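Local coordinates for protein beta-glucosidase (Chaetomella raphigera, PDB 6JXG) that probably hydrolyses terminal, non-reducing beta-D-glucosyl residues, releasing beta-D-glucose, as a secreted family 3 glycoside hydrolase of cellulose degradation, at residues A[129-134]-A[558-563]; A[112-117]-A[180-185]. All coordinates share one frame; numbering follows the deposited sequence.

Interaction 1. Residues A[129-134]-A[558-563]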
ATOM      1  N   PRO A 129       5.502   6.423  -0.561  1.00 11.42           N
ATOM      2  CA  PRO A 129       6.169   7.141  -1.638  1.00 12.02           C
ATOM      3  C   PRO A 129       7.661   6.836  -1.799  1.00 12.17           C
ATOM      4  O   PRO A 129       8.320   7.453  -2.643  1.00 13.05           O
ATOM      5  CB  PRO A 129       5.973   8.635  -1.254  1.00 11.62           C
ATOM      6  CG  PRO A 129       5.901   8.611   0.206  1.00 12.51           C
ATOM      7  CD  PRO A 129       5.115   7.341   0.532  1.00 12.05           C
ATOM      8  N   ASP A 130       8.163   5.818  -1.097  1.00 11.73           N
ATOM      9  CA  ASP A 130       9.472   5.253  -1.376  1.00 11.09           C
ATOM     10  C   ASP A 130       9.374   4.028  -2.278  1.00 10.82           C
ATOM     11  O   ASP A 130       8.740   3.029  -1.942  1.00 10.31           O
ATOM     12  CB  ASP A 130      10.190   4.819  -0.113  1.00 11.93           C
ATOM     13  CG  ASP A 130      11.576   4.335  -0.431  1.00 12.23           C
ATOM     14  OD1 ASP A 130      12.437   5.244  -0.674  1.00 13.32           O
ATOM     15  OD2 ASP A 130      11.785   3.094  -0.511  1.00 10.80           O
ATOM     16  N   PRO A 131       9.999   4.080  -3.466  1.00 10.61           N
ATOM     17  CA  PRO A 131       9.736   3.006  -4.387  1.00 10.52           C
ATOM     18  C   PRO A 131      10.320   1.670  -3.938  1.00 11.03           C
ATOM     19  O   PRO A 131       9.776   0.611  -4.336  1.00  9.89           O
ATOM     20  CB  PRO A 131      10.422   3.493  -5.687  1.00 11.74           C
ATOM     21  CG  PRO A 131      11.456   4.480  -5.266  1.00 11.21           C
ATOM     22  CD  PRO A 131      10.770   5.155  -4.066  1.00 11.05           C
ATOM     23  N   TYR A 132      11.441   1.668  -3.179  1.00 10.72           N
ATOM     24  CA  TYR A 132      12.068   0.417  -2.767  1.00 11.09           C
ATOM     25  C   TYR A 132      11.160  -0.305  -1.754  1.00 11.70           C
ATOM     26  O   TYR A 132      10.889  -1.538  -1.876  1.00 11.41           O
ATOM     27  CB  TYR A 132      13.461   0.680  -2.159  1.00 11.11           C
ATOM     28  CG  TYR A 132      14.157  -0.575  -1.788  1.00 10.22           C
ATOM     29  CD1 TYR A 132      14.862  -1.294  -2.729  1.00 11.34           C
ATOM     30  CD2 TYR A 132      14.060  -1.103  -0.515  1.00 10.35           C
ATOM     31  CE1 TYR A 132      15.526  -2.493  -2.372  1.00 10.88           C
ATOM     32  CE2 TYR A 132      14.640  -2.283  -0.191  1.00 10.38           C
ATOM     33  CZ  TYR A 132      15.387  -2.981  -1.115  1.00 10.60           C
ATOM     34  OH  TYR A 132      15.988  -4.198  -0.672  1.00 11.05           O
ATOM     35  N   LEU A 133      10.761   0.424  -0.707  1.00  9.79           N
ATOM     36  CA  LEU A 133       9.845  -0.139   0.298  1.00 10.01           C
ATOM     37  C   LEU A 133       8.571  -0.615  -0.345  1.00  9.85           C
ATOM     38  O   LEU A 133       8.028  -1.715  -0.052  1.00  9.95           O
ATOM     39  CB  LEU A 133       9.518   0.883   1.387  1.00  9.73           C
ATOM     40  CG  LEU A 133       8.540   0.498   2.515  1.00  9.37           C
ATOM     41  CD1 LEU A 133       9.077  -0.703   3.238  1.00  9.59           C
ATOM     42  CD2 LEU A 133       8.363   1.653   3.464  1.00 10.15           C
ATOM     43  N   ASN A 134       8.020   0.264  -1.176  1.00  9.91           N
ATOM     44  CA  ASN A 134       6.798  -0.041  -1.923  1.00 10.54           C
ATOM     45  C   ASN A 134       6.916  -1.347  -2.727  1.00 10.47           C
ATOM     46  O   ASN A 134       6.120  -2.299  -2.572  1.00 10.99           O
ATOM     47  CB  ASN A 134       6.438   1.155  -2.791  1.00 10.23           C
ATOM     48  CG  ASN A 134       5.024   1.117  -3.327  1.00 11.59           C
ATOM     49  OD1 ASN A 134       4.593   0.125  -3.907  1.00 10.29           O
ATOM     50  ND2 ASN A 134       4.273   2.200  -3.089  1.00 11.01           N
ATOM     51  N   ASP A 558       8.730  13.172  -1.280  1.00 12.98           N
ATOM     52  CA  ASP A 558       8.899  12.883   0.108  1.00 12.72           C
ATOM     53  C   ASP A 558      10.352  13.210   0.566  1.00 12.51           C
ATOM     54  O   ASP A 558      10.878  14.279   0.235  1.00 12.60           O
ATOM     55  CB  ASP A 558       8.415  11.441   0.461  1.00 12.01           C
ATOM     56  CG  ASP A 558       8.141  11.256   1.953  1.00 11.62           C
ATOM     57  OD1 ASP A 558       7.024  11.561   2.507  1.00 12.91           O
ATOM     58  OD2 ASP A 558       9.095  10.781   2.580  1.00 11.50           O
ATOM     59  N   TYR A 559      10.996  12.310   1.296  1.00 12.33           N
ATOM     60  CA  TYR A 559      12.306  12.613   1.917  1.00 12.85           C
ATOM     61  C   TYR A 559      13.403  12.984   0.934  1.00 14.91           C
ATOM     62  O   TYR A 559      14.341  13.685   1.297  1.00 12.88           O
ATOM     63  CB  TYR A 559      12.797  11.478   2.843  1.00 12.57           C
ATOM     64  CG  TYR A 559      13.207  10.183   2.138  1.00 12.51           C
ATOM     65  CD1 TYR A 559      14.525   9.891   1.921  1.00 12.46           C
ATOM     66  CD2 TYR A 559      12.242   9.261   1.702  1.00 12.20           C
ATOM     67  CE1 TYR A 559      14.932   8.746   1.267  1.00 12.31           C
ATOM     68  CE2 TYR A 559      12.645   8.086   1.133  1.00 11.23           C
ATOM     69  CZ  TYR A 559      13.985   7.846   0.861  1.00 12.08           C
ATOM     70  OH  TYR A 559      14.368   6.682   0.217  1.00 10.76           O
ATOM     71  N   ARG A 560      13.324  12.458  -0.287  1.00 16.05           N
ATOM     72  CA  ARG A 560      14.249  12.840  -1.360  1.00 14.99           C
ATOM     73  C   ARG A 560      14.253  14.362  -1.569  1.00 14.37           C
ATOM     74  O   ARG A 560      15.312  14.955  -1.761  1.00 13.27           O
ATOM     75  CB  ARG A 560      13.837  12.144  -2.658  1.00 14.88           C
ATOM     76  CG  ARG A 560      13.996  10.618  -2.655  1.00 15.15           C
ATOM     77  CD  ARG A 560      13.166   9.987  -3.805  1.00 15.27           C
ATOM     78  NE  ARG A 560      13.727   8.685  -4.213  1.00 14.81           N
ATOM     79  CZ  ARG A 560      13.576   7.547  -3.540  1.00 14.74           C
ATOM     80  NH1 ARG A 560      12.832   7.551  -2.452  1.00 14.77           N
ATOM     81  NH2 ARG A 560      14.241   6.429  -3.910  1.00 14.75           N
ATOM     82  N   HIS A 561      13.080  14.976  -1.514  1.00 14.15           N
ATOM     83  CA  HIS A 561      12.960  16.433  -1.560  1.00 15.14           C
ATOM     84  C   HIS A 561      13.494  17.144  -0.345  1.00 15.48           C
ATOM     85  O   HIS A 561      14.278  18.116  -0.471  1.00 16.55           O
ATOM     86  CB  HIS A 561      11.523  16.849  -1.833  1.00 14.13           C
ATOM     87  CG  HIS A 561      11.257  18.304  -1.652  1.00 14.98           C
ATOM     88  ND1 HIS A 561      11.751  19.283  -2.490  1.00 15.92           N
ATOM     89  CD2 HIS A 561      10.488  18.941  -0.740  1.00 15.07           C
ATOM     90  CE1 HIS A 561      11.320  20.465  -2.077  1.00 15.25           C
ATOM     91  NE2 HIS A 561      10.541  20.279  -1.026  1.00 15.92           N
ATOM     92  N   PHE A 562      13.084  16.692   0.817  1.00 14.11           N
ATOM     93  CA  PHE A 562      13.569  17.313   2.071  1.00 14.89           C
ATOM     94  C   PHE A 562      15.093  17.264   2.067  1.00 15.65           C
ATOM     95  O   PHE A 562      15.748  18.290   2.437  1.00 15.99           O
ATOM     96  CB  PHE A 562      12.973  16.662   3.312  1.00 14.06           C
ATOM     97  CG  PHE A 562      11.509  16.931   3.491  1.00 12.44           C
ATOM     98  CD1 PHE A 562      11.075  17.872   4.388  1.00 12.84           C
ATOM     99  CD2 PHE A 562      10.540  16.236   2.730  1.00 12.89           C
ATOM    100  CE1 PHE A 562       9.749  18.127   4.574  1.00 11.56           C
ATOM    101  CE2 PHE A 562       9.184  16.543   2.862  1.00 11.77           C
ATOM    102  CZ  PHE A 562       8.782  17.482   3.801  1.00 12.36           C
ATOM    103  N   ASP A 563      15.652  16.105   1.669  1.00 14.16           N
ATOM    104  CA  ASP A 563      17.095  15.937   1.679  1.00 16.32           C
ATOM    105  C   ASP A 563      17.731  16.891   0.617  1.00 18.34           C
ATOM    106  O   ASP A 563      18.668  17.644   0.917  1.00 18.35           O
ATOM    107  CB  ASP A 563      17.511  14.471   1.390  1.00 16.18           C
ATOM    108  CG  ASP A 563      17.091  13.515   2.455  1.00 16.23           C
ATOM    109  OD1 ASP A 563      16.677  13.957   3.551  1.00 17.87           O
ATOM    110  OD2 ASP A 563      17.244  12.266   2.243  1.00 16.56           O
TER
HETATM  111  O   HOH W   1      10.491   9.111  -1.792  1.00 15.60           O
HETATM  112  O   HOH W   2      14.093   4.031  -2.497  1.00 12.58           O
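Two flat groups, the Tyr559 ring and the Arg560 guanidinium, converge on one carboxylate. The ring stacks with Phe573 and has Asp130 OD1 at its edge, in its plane, as are Asp558 OD2 and Asp563 OD2. Pro131 CD comes over one face of the guanidinium, 3.5 Å from Arg560 NH1, the two side chains meeting end to end; at the guanidinium edge, in plane, stand Asp130 OD1 and water 2.

Asp130 OD1 is gripped by three donors. Tyr559 OH donates to Asp130 OD1 at 2.6 Å, and Arg560 NH1 makes a salt bridge to Asp130 OD1 at 2.9 Å that is almost straight (171°). Both come from above the carboxylate plane, while water 2 donates to Asp130 OD1 at 2.7 Å and itself accepts from Arg560 NH2. So strong a cluster of donors would be expected to hold the acid ionised. With CG anti to the backbone N (chi1 -176°), the other oxygen is left for N-capping: Leu133 N donates to the anti lone pair of Asp130 OD2, 2.9 Å away.

The start of helix 131-147, in the TIM-barrel-like N-terminal part of this family 3 enzyme, is thus pinned to the start of helix 559-564, in the part belonging to the C-terminal domain family. The fibronectin type III-like part joins in, since Tyr559 OH also bonds Leu650 N and Arg560 NH2 bonds Gln649 OE1.

An alanine at Asp130 would remove the acceptor shared by Tyr559 and Arg560 and the cap on Leu133 N, and would probably loosen the join between the two helix starts and leave the arginine charge less well balanced.

Beside the polar cluster, Pro129 CG packs on Asp558 CB at 3.8 Å, the Asp558 carboxylate being engaged by Thr532. Water 1 bridges Pro129 O and Arg560 NH1.

Interaction 2. Residues A[112-117]-A[180-185]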
ATOM      1  N   GLY A 112       0.119   2.149  -7.243  1.00  9.95           N
ATOM      2  CA  GLY A 112      -0.165   3.496  -7.829  1.00  9.94           C
ATOM      3  C   GLY A 112      -1.570   3.865  -7.331  1.00  9.82           C
ATOM      4  O   GLY A 112      -2.567   3.206  -7.640  1.00  9.89           O
ATOM      5  N   PRO A 113      -1.694   4.941  -6.562  1.00  9.87           N
ATOM      6  CA  PRO A 113      -0.687   5.926  -6.206  1.00  9.90           C
ATOM      7  C   PRO A 113       0.405   5.387  -5.232  1.00 10.37           C
ATOM      8  O   PRO A 113       0.134   4.500  -4.353  1.00 11.51           O
ATOM      9  CB  PRO A 113      -1.498   6.954  -5.487  1.00 10.12           C
ATOM     10  CG  PRO A 113      -2.620   6.166  -4.816  1.00 10.12           C
ATOM     11  CD  PRO A 113      -2.986   5.181  -5.877  1.00 10.10           C
ATOM     12  N   ILE A 114       1.604   5.932  -5.349  1.00 10.25           N
ATOM     13  CA  ILE A 114       2.630   5.725  -4.322  1.00 10.51           C
ATOM     14  C   ILE A 114       2.390   6.710  -3.170  1.00 10.50           C
ATOM     15  O   ILE A 114       2.764   6.436  -2.022  1.00  9.39           O
ATOM     16  CB  ILE A 114       4.085   5.840  -4.847  1.00 11.59           C
ATOM     17  CG1 ILE A 114       4.458   7.274  -5.240  1.00 11.85           C
ATOM     18  CG2 ILE A 114       4.379   4.869  -6.012  1.00 11.39           C
ATOM     19  CD1 ILE A 114       5.957   7.404  -5.658  1.00 12.22           C
ATOM     20  N   GLY A 115       1.755   7.865  -3.463  1.00 11.19           N
ATOM     21  CA  GLY A 115       1.483   8.881  -2.475  1.00 10.80           C
ATOM     22  C   GLY A 115       2.458  10.072  -2.476  1.00 12.06           C
ATOM     23  O   GLY A 115       2.743  10.585  -1.435  1.00 11.61           O
ATOM     24  N   LYS A 116       2.902  10.499  -3.670  1.00 12.62           N
ATOM     25  CA  LYS A 116       3.762  11.660  -3.868  1.00 14.93           C
ATOM     26  C   LYS A 116       3.134  12.955  -3.318  1.00 13.84           C
ATOM     27  O   LYS A 116       3.885  13.890  -2.923  1.00 14.28           O
ATOM     28  CB  LYS A 116       4.103  11.852  -5.365  1.00 16.24           C
ATOM     29  CG  LYS A 116       3.833  13.281  -5.881  1.00 19.83           C
ATOM     30  CD  LYS A 116       3.431  13.235  -7.262  1.00 20.11           C
ATOM     31  CE  LYS A 116       2.435  14.190  -7.796  1.00 17.79           C
ATOM     32  NZ  LYS A 116       2.928  15.482  -8.259  1.00 17.14           N
ATOM     33  N   ILE A 117       1.804  12.993  -3.290  1.00 11.69           N
ATOM     34  CA  ILE A 117       1.025  14.142  -2.746  1.00 12.58           C
ATOM     35  C   ILE A 117       0.435  13.734  -1.423  1.00 13.07           C
ATOM     36  O   ILE A 117      -0.455  12.861  -1.360  1.00 12.62           O
ATOM     37  CB  ILE A 117      -0.097  14.629  -3.699  1.00 11.79           C
ATOM     38  CG1 ILE A 117       0.480  15.014  -5.056  1.00 12.68           C
ATOM     39  CG2 ILE A 117      -0.921  15.725  -3.039  1.00 12.69           C
ATOM     40  CD1 ILE A 117      -0.536  15.148  -6.143  1.00 12.64           C
ATOM     41  N   GLU A 180      12.335   5.449 -12.322  1.00 13.59           N
ATOM     42  CA  GLU A 180      12.956   5.339 -10.994  1.00 15.11           C
ATOM     43  C   GLU A 180      12.011   5.412  -9.850  1.00 14.72           C
ATOM     44  O   GLU A 180      12.371   4.973  -8.746  1.00 17.26           O
ATOM     45  CB  GLU A 180      14.080   6.337 -10.757  1.00 14.76           C
ATOM     46  CG  GLU A 180      15.273   5.954 -11.590  1.00 15.98           C
ATOM     47  CD  GLU A 180      16.488   6.889 -11.475  1.00 15.63           C
ATOM     48  OE1 GLU A 180      16.755   7.514 -10.432  1.00 14.21           O
ATOM     49  OE2 GLU A 180      17.170   6.927 -12.488  1.00 16.18           O
ATOM     50  N   LEU A 181      10.851   5.997 -10.072  1.00 14.66           N
ATOM     51  CA  LEU A 181       9.954   6.294  -8.993  1.00 15.47           C
ATOM     52  C   LEU A 181       8.622   5.530  -9.209  1.00 15.46           C
ATOM     53  O   LEU A 181       8.423   4.502  -8.577  1.00 15.01           O
ATOM     54  CB  LEU A 181       9.805   7.787  -8.874  1.00 16.97           C
ATOM     55  CG  LEU A 181       9.124   8.284  -7.683  1.00 18.85           C
ATOM     56  CD1 LEU A 181       9.849   7.663  -6.458  1.00 22.20           C
ATOM     57  CD2 LEU A 181       9.150   9.794  -7.694  1.00 17.36           C
ATOM     58  N   TYR A 182       7.777   5.973 -10.134  1.00 12.73           N
ATOM     59  CA  TYR A 182       6.416   5.457 -10.240  1.00 12.38           C
ATOM     60  C   TYR A 182       6.313   4.029 -10.825  1.00 11.55           C
ATOM     61  O   TYR A 182       5.542   3.219 -10.372  1.00 10.56           O
ATOM     62  CB  TYR A 182       5.498   6.473 -11.027  1.00 12.44           C
ATOM     63  CG  TYR A 182       5.481   7.807 -10.325  1.00 11.55           C
ATOM     64  CD1 TYR A 182       4.763   7.958  -9.162  1.00 11.17           C
ATOM     65  CD2 TYR A 182       6.385   8.829 -10.694  1.00 11.31           C
ATOM     66  CE1 TYR A 182       4.789   9.168  -8.455  1.00 11.59           C
ATOM     67  CE2 TYR A 182       6.456   9.999  -9.962  1.00 11.62           C
ATOM     68  CZ  TYR A 182       5.654  10.185  -8.837  1.00 11.93           C
ATOM     69  OH  TYR A 182       5.702  11.360  -8.029  1.00 11.16           O
ATOM     70  N   LEU A 183       7.101   3.731 -11.819  1.00  9.97           N
ATOM     71  CA  LEU A 183       7.166   2.360 -12.392  1.00 11.00           C
ATOM     72  C   LEU A 183       7.776   1.285 -11.493  1.00 11.18           C
ATOM     73  O   LEU A 183       7.407   0.093 -11.563  1.00 10.75           O
ATOM     74  CB  LEU A 183       7.896   2.411 -13.745  1.00 10.26           C
ATOM     75  CG  LEU A 183       7.771   1.121 -14.581  1.00 11.16           C
ATOM     76  CD1 LEU A 183       6.327   0.915 -14.983  1.00 10.91           C
ATOM     77  CD2 LEU A 183       8.722   1.208 -15.785  1.00 11.91           C
ATOM     78  N   TRP A 184       8.702   1.715 -10.638  1.00 11.35           N
ATOM     79  CA  TRP A 184       9.539   0.806  -9.917  1.00 11.45           C
ATOM     80  C   TRP A 184       8.737  -0.301  -9.123  1.00 11.80           C
ATOM     81  O   TRP A 184       8.974  -1.498  -9.257  1.00 13.39           O
ATOM     82  CB  TRP A 184      10.461   1.606  -9.071  1.00 11.53           C
ATOM     83  CG  TRP A 184      11.385   0.814  -8.208  1.00 12.46           C
ATOM     84  CD1 TRP A 184      11.080  -0.015  -7.170  1.00 12.97           C
ATOM     85  CD2 TRP A 184      12.840   0.816  -8.303  1.00 13.79           C
ATOM     86  NE1 TRP A 184      12.241  -0.543  -6.621  1.00 14.22           N
ATOM     87  CE2 TRP A 184      13.327  -0.069  -7.325  1.00 14.36           C
ATOM     88  CE3 TRP A 184      13.742   1.508  -9.106  1.00 14.18           C
ATOM     89  CZ2 TRP A 184      14.686  -0.280  -7.120  1.00 17.05           C
ATOM     90  CZ3 TRP A 184      15.127   1.273  -8.939  1.00 15.43           C
ATOM     91  CH2 TRP A 184      15.580   0.417  -7.929  1.00 15.58           C
ATOM     92  N   PRO A 185       7.679   0.098  -8.400  1.00 12.96           N
ATOM     93  CA  PRO A 185       6.910  -0.971  -7.742  1.00 11.98           C
ATOM     94  C   PRO A 185       6.139  -1.841  -8.687  1.00 11.84           C
ATOM     95  O   PRO A 185       5.916  -3.011  -8.360  1.00 12.46           O
ATOM     96  CB  PRO A 185       5.947  -0.257  -6.842  1.00 13.89           C
ATOM     97  CG  PRO A 185       6.186   1.190  -7.050  1.00 15.30           C
ATOM     98  CD  PRO A 185       7.327   1.445  -7.956  1.00 12.91           C
TER
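Ile114 holds CG1 in the crowded position between the backbone N and the carbonyl carbon (chi1 69°), and from there its CD1 is stretched toward helix 175-182. Tyr182 answers with CG anti to its carbonyl carbon (chi1 -59°), which swings the ring across the isoleucine at about a right angle. The Lys116 side chain leaves its backbone near an eclipsed torsion (chi1 129°) and bends repeatedly on its way past the tyrosine hydroxyl.

The ethyl arm of Ile114 does most of the touching: CD1 sits 3.5 Å from Tyr182 CE1, and CG1 lies 3.7 Å from the same ring carbon. The same methyl, Ile114 CD1, also meets Leu181 CG, at 3.9 Å. Leu181 in turn covers one face of the Tyr182 ring near its rim, so leucine and tyrosine adjoin and both receive the methyl. The CG2 branch of Ile114 reaches Pro185 CG more loosely, at 4.2 Å. Farther along, Tyr182 OH is pressed closely against the lysine's aliphatic part, 3.0 Å from Lys116 CD and 3.1 Å from Lys116 CB.

All this ties a loop that follows strand 105-106 in the N-terminal, TIM-barrel-clan part to the junction of helices 175-182 and 184-191, where a wider pi-type turn occurs. The loop is strictly shaped: a cis peptide precedes Pro113, Gly115 has backbone angles at which a CB would jam against the carbonyl O of Ile114, and Glu161 takes the amides of Ile114, Gly115 and Lys116.

Apart from the tyrosine oxygen set against the lysine's methylenes, the contact is apolar and rests on shape. The lysine's charge is carried onward to Asp549 and Glu553, with Phe551 in a cation-pi contact, and this acidic pair would be expected to keep the Lys116 amine protonated.

Overall arrangement
From the N terminus, residues 112-117 come first, then 129-134, then 180-185 and, far later, 558-563. Interaction 2 closes a loop of 62 intervening residues inside the N-terminal, TIM-barrel-like part. Interaction 1 spans 423 residues, joining that part to the C-terminal domain. Because 129-134 falls within the first loop and its partner beyond it, the two contacts cross rather than nest. Their centres lie about 9 Å apart and they touch: Pro131 packs on Leu181 and Trp184, Asn134 on Pro185, and Pro129 on the Ile114 carbonyl. The beginning of helix 131-147 is thus shared, meeting helix 559-564 on one side and the junction of helices 175-182 and 184-191 on another.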